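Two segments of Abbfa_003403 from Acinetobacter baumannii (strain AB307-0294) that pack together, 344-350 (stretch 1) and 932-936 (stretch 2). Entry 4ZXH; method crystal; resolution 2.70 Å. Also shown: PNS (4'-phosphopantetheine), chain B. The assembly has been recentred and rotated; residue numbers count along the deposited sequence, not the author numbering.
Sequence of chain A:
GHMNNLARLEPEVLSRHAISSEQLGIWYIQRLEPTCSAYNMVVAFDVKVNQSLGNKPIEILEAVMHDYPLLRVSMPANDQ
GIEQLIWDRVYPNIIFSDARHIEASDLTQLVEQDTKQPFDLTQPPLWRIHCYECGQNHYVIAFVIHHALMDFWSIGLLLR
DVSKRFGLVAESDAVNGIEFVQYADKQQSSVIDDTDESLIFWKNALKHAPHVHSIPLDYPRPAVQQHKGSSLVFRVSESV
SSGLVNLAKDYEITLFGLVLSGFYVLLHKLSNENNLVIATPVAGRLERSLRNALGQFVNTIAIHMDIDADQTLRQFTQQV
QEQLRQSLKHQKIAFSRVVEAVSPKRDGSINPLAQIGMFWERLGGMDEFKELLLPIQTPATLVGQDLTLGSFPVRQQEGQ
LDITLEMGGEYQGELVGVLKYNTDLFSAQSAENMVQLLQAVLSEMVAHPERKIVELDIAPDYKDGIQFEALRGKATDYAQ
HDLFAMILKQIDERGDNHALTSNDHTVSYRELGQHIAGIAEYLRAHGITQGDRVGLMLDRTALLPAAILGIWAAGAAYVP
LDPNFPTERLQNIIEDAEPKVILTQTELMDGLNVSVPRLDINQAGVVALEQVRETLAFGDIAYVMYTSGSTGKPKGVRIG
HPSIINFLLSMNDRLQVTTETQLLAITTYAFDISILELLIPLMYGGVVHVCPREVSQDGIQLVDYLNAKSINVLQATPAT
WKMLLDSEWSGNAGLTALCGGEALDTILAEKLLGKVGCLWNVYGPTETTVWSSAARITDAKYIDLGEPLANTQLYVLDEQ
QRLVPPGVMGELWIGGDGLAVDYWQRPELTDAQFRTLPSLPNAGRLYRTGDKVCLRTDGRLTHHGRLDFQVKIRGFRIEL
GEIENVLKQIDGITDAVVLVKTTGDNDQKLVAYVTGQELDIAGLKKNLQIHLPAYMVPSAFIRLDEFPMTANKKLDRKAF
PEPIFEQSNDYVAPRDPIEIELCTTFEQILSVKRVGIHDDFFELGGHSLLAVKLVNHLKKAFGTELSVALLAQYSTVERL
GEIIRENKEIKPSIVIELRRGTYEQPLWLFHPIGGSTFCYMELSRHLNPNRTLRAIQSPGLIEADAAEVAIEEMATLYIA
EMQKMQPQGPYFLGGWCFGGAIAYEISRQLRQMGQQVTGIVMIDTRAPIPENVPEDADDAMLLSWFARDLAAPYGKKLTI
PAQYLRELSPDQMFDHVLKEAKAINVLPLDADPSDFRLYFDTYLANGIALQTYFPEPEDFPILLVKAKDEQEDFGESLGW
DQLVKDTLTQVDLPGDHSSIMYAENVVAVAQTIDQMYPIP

Stretch 1 (344-350) PKRDGSI
Stretch 2 932-936: LPAYM

Two segments of one chain, almost six hundred residues apart in sequence, meet through a small contact that buries 266 Å² in total. Stretch 1 has no regular helix or strand; it runs extended and then closes in a type I beta turn from Asp347 to Ile350. Stretch 2 is loop through Leu932 (phi/psi -120/154) and Pro933 (-59/150), then a 3-10 segment over Ala934 (-57/-37), Tyr935 (-73/-11) and Met936 (-102/10), tied by a backbone hydrogen bond from Met936 N to Pro933 O of 2.9 Å. The register runs in opposite directions: Asp347 CA lies 5.3 Å from Ala934 CA, and Ser349 CA lies 5.3 Å from Pro933 CA.

Stretch 1 begins at Pro344 (-67/167, ring C-gamma endo), out of reach of stretch 2. Lys345 (-65/118) points its CA-to-CB bond toward the partner, with chi angles t, t, m, t. Its long aliphatic chain passes the small Ala934, CD to CB at 4.3 Å, while Lys345 NZ stands 4.3 Å from Ala934 O, too far for a hydrogen bond. Arg346 (-69/138) points away, with chi1 to chi3 m, m, t and chi4 -74°. Its NH1 donates to Pro344 O at 3.0 Å, and the guanidinium engages the phosphate of 4'-phosphopantetheine: NE to O23 at 3.0 Å, NH2 to O25 at 3.1 Å, and a weak bond from NE to O25 at 3.4 Å. A planar cation with several N-H groups is well suited to an anionic phosphate.

Asp347 (-153/112; chi1 t, chi2 -29°) is the polar centre of the contact. Its carboxylate faces the start of the 3-10 segment, where backbone N-H groups need acceptors. Tyr935 N donates to Asp347 OD2 at 3.2 Å with an angle of 137°, and Ala934 N makes a weak hydrogen bond to Asp347 OD1 at 3.4 Å and 158°. The methyl group of Ala934 points toward stretch 1, its CB 3.3 Å from Asp347 OD2. Tyr935 (chi1 p, chi2 -93°) starts sideways, but its end comes nearer, placing CD1 3.2 Å from Asp347 OD2, which lies at the ring edge.

Gly348 (-70/3) touches nothing across the contact and, with Ser349 (-98/-16), supplies the middle of the turn, which Ile350 N closes on Asp347 O at 3.3 Å. Ser349, with chi1 p, points toward stretch 2. Its N donates to Asp347 OD1 at 3.0 Å and its OG to the same oxygen in a very short 2.5 Å bond, so a small hydroxyl side chain helps hold the carboxylate in place. Ser349 OG also packs 3.4 Å from Pro933 CB, on a ring puckered C-gamma exo, and 4.1 Å from Tyr935 CE1. Ile350 (-138/153; chi1 p, chi2 t) points toward stretch 2, but its nearest side-chain approach, Ile350 CG2 to Tyr935 CE1 at 4.6 Å, is too long to count as a close contact.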

# COMPACT_ATOMS: atom_id res chain seq x y z
N PRO A 344 -9.27 -5.24 12.58
CA PRO A 344 -8.62 -5.49 11.30
C PRO A 344 -7.19 -4.98 11.30
O PRO A 344 -6.81 -4.23 12.20
CB PRO A 344 -9.47 -4.68 10.31
CG PRO A 344 -10.00 -3.53 11.14
CD PRO A 344 -10.17 -4.07 12.54
N LYS A 345 -6.40 -5.38 10.31
CA LYS A 345 -5.06 -4.85 10.14
C LYS A 345 -5.16 -3.38 9.81
O LYS A 345 -5.73 -3.03 8.79
CB LYS A 345 -4.30 -5.56 9.03
CG LYS A 345 -2.85 -5.10 8.90
CD LYS A 345 -2.21 -5.52 7.59
CE LYS A 345 -1.71 -6.95 7.62
NZ LYS A 345 -1.25 -7.31 6.26
N ARG A 346 -4.63 -2.51 10.67
CA ARG A 346 -4.68 -1.09 10.40
C ARG A 346 -3.78 -0.76 9.21
O ARG A 346 -2.68 -1.28 9.07
CB ARG A 346 -4.28 -0.29 11.63
CG ARG A 346 -5.16 -0.56 12.84
CD ARG A 346 -6.66 -0.37 12.59
NE ARG A 346 -7.36 -0.17 13.86
CZ ARG A 346 -7.60 -1.14 14.74
NH1 ARG A 346 -7.22 -2.39 14.48
NH2 ARG A 346 -8.23 -0.88 15.88
N ASP A 347 -4.28 0.11 8.33
CA ASP A 347 -3.69 0.34 7.03
C ASP A 347 -4.05 1.78 6.62
O ASP A 347 -5.20 2.10 6.38
CB ASP A 347 -4.22 -0.73 6.05
CG ASP A 347 -3.65 -0.62 4.64
OD1 ASP A 347 -3.29 0.50 4.19
OD2 ASP A 347 -3.61 -1.67 3.95
N GLY A 348 -3.05 2.65 6.57
CA GLY A 348 -3.25 4.07 6.35
C GLY A 348 -3.71 4.46 4.96
O GLY A 348 -3.88 5.65 4.66
N SER A 349 -3.94 3.47 4.12
CA SER A 349 -4.32 3.70 2.74
C SER A 349 -5.82 3.58 2.54
O SER A 349 -6.34 3.97 1.49
CB SER A 349 -3.62 2.70 1.84
OG SER A 349 -4.16 1.42 2.09
N ILE A 350 -6.50 2.98 3.51
CA ILE A 350 -7.93 2.71 3.40
C ILE A 350 -8.64 3.02 4.70
O ILE A 350 -8.06 2.95 5.78
CB ILE A 350 -8.23 1.23 3.05
CG1 ILE A 350 -7.68 0.29 4.13
CG2 ILE A 350 -7.68 0.88 1.68
CD1 ILE A 350 -8.03 -1.17 3.94
N LEU A 932 4.07 1.83 0.28
CA LEU A 932 2.99 0.97 -0.16
C LEU A 932 1.84 0.94 0.83
O LEU A 932 2.05 1.17 2.03
CB LEU A 932 3.53 -0.43 -0.39
CG LEU A 932 4.38 -0.54 -1.65
CD1 LEU A 932 4.93 -1.93 -1.78
CD2 LEU A 932 3.51 -0.21 -2.86
N PRO A 933 0.62 0.66 0.35
CA PRO A 933 -0.45 0.31 1.28
C PRO A 933 -0.01 -0.92 2.05
O PRO A 933 0.74 -1.72 1.49
CB PRO A 933 -1.64 -0.01 0.38
CG PRO A 933 -1.36 0.70 -0.87
CD PRO A 933 0.14 0.75 -1.04
N ALA A 934 -0.46 -1.06 3.28
CA ALA A 934 -0.02 -2.14 4.14
C ALA A 934 -0.27 -3.51 3.52
O ALA A 934 0.54 -4.42 3.67
CB ALA A 934 -0.68 -2.04 5.48
N TYR A 935 -1.39 -3.66 2.82
CA TYR A 935 -1.72 -4.97 2.28
C TYR A 935 -0.82 -5.34 1.10
O TYR A 935 -0.81 -6.48 0.68
CB TYR A 935 -3.20 -5.06 1.88
CG TYR A 935 -3.66 -4.15 0.76
CD1 TYR A 935 -4.19 -2.89 1.02
CD2 TYR A 935 -3.60 -4.57 -0.57
CE1 TYR A 935 -4.63 -2.06 -0.01
CE2 TYR A 935 -4.04 -3.75 -1.60
CZ TYR A 935 -4.56 -2.49 -1.32
OH TYR A 935 -4.98 -1.68 -2.35
N MET A 936 -0.06 -4.38 0.59
CA MET A 936 0.85 -4.68 -0.52
C MET A 936 2.32 -4.84 -0.09
O MET A 936 3.22 -4.93 -0.94
CB MET A 936 0.71 -3.59 -1.59
CG MET A 936 -0.66 -3.64 -2.24
SD MET A 936 -1.06 -2.32 -3.39
CE MET A 936 0.01 -2.74 -4.76
O23 PNS B . -8.14 2.67 13.44
P24 PNS B . -8.84 3.10 14.71
O25 PNS B . -9.01 2.09 15.81
O27 PNS B . -10.31 3.57 14.23
C28 PNS B . -10.46 4.56 13.23
C29 PNS B . -11.94 4.85 13.04
C30 PNS B . -12.46 5.28 14.41
C31 PNS B . -12.65 3.57 12.57
C32 PNS B . -12.12 5.93 11.97
O33 PNS B . -11.27 5.59 10.87
C34 PNS B . -13.58 6.04 11.55
O35 PNS B . -14.47 6.36 12.34
N36 PNS B . -13.89 5.80 10.28
C37 PNS B . -15.25 5.88 9.78
C38 PNS B . -15.28 6.94 8.68
C39 PNS B . -16.61 7.62 8.68
O40 PNS B . -17.20 7.86 9.72
N41 PNS B . -17.06 7.92 7.47
C42 PNS B . -18.29 8.58 7.11
C43 PNS B . -18.36 8.31 5.62
S44 PNS B . -19.44 6.89 5.38